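Local coordinates for Bd3459 (Bdellovibrio bacteriovorus, PDB 5CEC), which probably cleaves peptidoglycan cross-links as a predatory D,D-endopeptidase of the S13 family, and is bound by the ankyrin-repeat immunity protein Bd3460, at residues 38-42 / 394-398. The protein carries 1 engineered substitution. Numbering follows the deposited sequence.
Sequences MVYLN and DWGVA. Engineered in segment 38-42: Met-38 (natural residue Lys).
Met-38 N and the carboxylate of Asp-394 form the polar half of this contact. Met-38 is the first modelled residue and an engineered substitution. Its backbone N donates a hydrogen bond to Asp-394 OD2 at 2.8 Å. The donor comes in on the syn side of the oxygen, 16° out of the carboxylate plane. A water joins the same two groups: it accepts from Met-38 N at 3.2 Å and donates to Asp-394 OD1 at 2.7 Å. Both carboxylate oxygens therefore reach Met-38 N, OD2 directly and OD1 through water. Further bonds fix the group: Ser-391 OG pairs with OD1, while Asp-387 gives its N to OD2 and takes a bond from Met-38 N at its own OD2. If Met-38 N is a free amino group, the two carboxylates probably favour its charged form. From CA, the Met-38 side chain sets off away from the helix.

The apolar half is made by Val-39, whose two methyls divide the work. CG1, anti to the backbone N (chi1 174°), meets Ala-398 CB at 3.8 Å. CG2 lies against the first helical turn, between Asp-394 and Val-397. It touches Val-397 CG1 at 3.9 Å and also rests against Asp-394, 3.7 Å from its CG. That methyl is also 3.6 Å from Asp-394 O, whose hydrogen bond from Ala-398 N, 2.9 Å long, belongs to the first helical turn. Val-397 also packs on Ala-127 of the Bd3460 chain.

The contact joins the lead-in to strand 40-48 to the first turn of helix 394-411. Strand 40-48 pairs antiparallel with 376-385, the strand that precedes this helix in the sequence. A late helix packed against the central antiparallel sheet, beside the early strand, is characteristic of the penicillin-binding protein and beta-lactamase fold.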
loop_
_atom_site.group_PDB
_atom_site.type_symbol
_atom_site.label_atom_id
_atom_site.label_comp_id
_atom_site.label_asym_id
_atom_site.label_seq_id
_atom_site.Cartn_x
_atom_site.Cartn_y
_atom_site.Cartn_z
ATOM N N MET A 38 -13.797 13.323 -13.422
ATOM C CA MET A 38 -12.954 14.449 -13.890
ATOM C C MET A 38 -11.883 14.633 -12.873
ATOM O O MET A 38 -12.151 14.512 -11.681
ATOM C CB MET A 38 -13.747 15.761 -13.986
ATOM C CG MET A 38 -12.880 16.938 -14.436
ATOM S SD MET A 38 -13.745 18.464 -14.712
ATOM C CE MET A 38 -14.291 18.285 -16.423
ATOM N N VAL A 39 -10.696 14.932 -13.340
ATOM C CA VAL A 39 -9.580 15.098 -12.437
ATOM C C VAL A 39 -9.218 16.568 -12.329
ATOM O O VAL A 39 -9.052 17.230 -13.349
ATOM C CB VAL A 39 -8.381 14.274 -12.923
ATOM C CG1 VAL A 39 -7.137 14.531 -12.097
ATOM C CG2 VAL A 39 -8.790 12.799 -12.941
ATOM N N TYR A 40 -9.125 17.063 -11.091
ATOM C CA TYR A 40 -8.521 18.374 -10.829
ATOM C C TYR A 40 -8.003 18.406 -9.423
ATOM O O TYR A 40 -8.353 17.565 -8.611
ATOM C CB TYR A 40 -9.459 19.556 -11.075
ATOM C CG TYR A 40 -10.813 19.402 -10.496
ATOM C CD1 TYR A 40 -11.076 19.632 -9.115
ATOM C CD2 TYR A 40 -11.861 19.036 -11.309
ATOM C CE1 TYR A 40 -12.383 19.474 -8.615
ATOM C CE2 TYR A 40 -13.120 18.880 -10.807
ATOM C CZ TYR A 40 -13.384 19.084 -9.480
ATOM O OH TYR A 40 -14.667 18.889 -9.032
ATOM N N LEU A 41 -7.142 19.378 -9.156
ATOM C CA LEU A 41 -6.554 19.560 -7.847
ATOM C C LEU A 41 -7.575 20.089 -6.848
ATOM O O LEU A 41 -8.290 21.032 -7.127
ATOM C CB LEU A 41 -5.383 20.520 -7.948
ATOM C CG LEU A 41 -4.588 20.746 -6.666
ATOM C CD1 LEU A 41 -3.885 19.488 -6.147
ATOM C CD2 LEU A 41 -3.586 21.860 -6.912
ATOM N N ASN A 42 -7.630 19.468 -5.670
ATOM C CA ASN A 42 -8.321 20.065 -4.521
ATOM C C ASN A 42 -7.358 21.013 -3.821
ATOM O O ASN A 42 -7.632 22.197 -3.706
ATOM C CB ASN A 42 -8.823 18.991 -3.557
ATOM C CG ASN A 42 -10.077 18.308 -4.035
ATOM O OD1 ASN A 42 -10.862 18.903 -4.772
ATOM N ND2 ASN A 42 -10.269 17.032 -3.628
ATOM N N ASP A 394 -9.876 7.688 -14.036
ATOM C CA ASP A 394 -9.453 8.890 -13.290
ATOM C C ASP A 394 -8.313 8.620 -12.324
ATOM O O ASP A 394 -7.500 9.511 -12.153
ATOM C CB ASP A 394 -10.618 9.511 -12.509
ATOM C CG ASP A 394 -11.547 10.357 -13.334
ATOM O OD1 ASP A 394 -11.419 10.413 -14.581
ATOM O OD2 ASP A 394 -12.416 11.015 -12.687
ATOM N N TRP A 395 -8.253 7.460 -11.671
ATOM C CA TRP A 395 -7.156 7.226 -10.726
ATOM C C TRP A 395 -5.801 7.281 -11.430
ATOM O O TRP A 395 -4.892 7.944 -10.932
ATOM C CB TRP A 395 -7.327 5.910 -9.976
ATOM C CG TRP A 395 -8.332 5.926 -8.879
ATOM C CD1 TRP A 395 -9.087 7.001 -8.426
ATOM C CD2 TRP A 395 -8.688 4.827 -8.054
ATOM N NE1 TRP A 395 -9.867 6.606 -7.394
ATOM C CE2 TRP A 395 -9.660 5.281 -7.143
ATOM C CE3 TRP A 395 -8.270 3.495 -7.974
ATOM C CZ2 TRP A 395 -10.223 4.461 -6.202
ATOM C CZ3 TRP A 395 -8.823 2.691 -7.014
ATOM C CH2 TRP A 395 -9.807 3.177 -6.151
ATOM N N GLY A 396 -5.680 6.624 -12.567
ATOM C CA GLY A 396 -4.416 6.655 -13.267
ATOM C C GLY A 396 -4.052 8.026 -13.794
ATOM O O GLY A 396 -2.908 8.439 -13.757
ATOM N N VAL A 397 -5.046 8.783 -14.246
ATOM C CA VAL A 397 -4.807 10.138 -14.701
ATOM C C VAL A 397 -4.316 10.996 -13.531
ATOM O O VAL A 397 -3.298 11.700 -13.612
ATOM C CB VAL A 397 -6.091 10.766 -15.311
ATOM C CG1 VAL A 397 -5.915 12.244 -15.587
ATOM C CG2 VAL A 397 -6.454 10.030 -16.611
ATOM N N ALA A 398 -5.043 10.949 -12.424
ATOM C CA ALA A 398 -4.643 11.737 -11.235
ATOM C C ALA A 398 -3.279 11.326 -10.722
ATOM O O ALA A 398 -2.513 12.180 -10.278
ATOM C CB ALA A 398 -5.696 11.587 -10.152
HETATM O O HOH W 1 -13.110 11.870 -16.172
#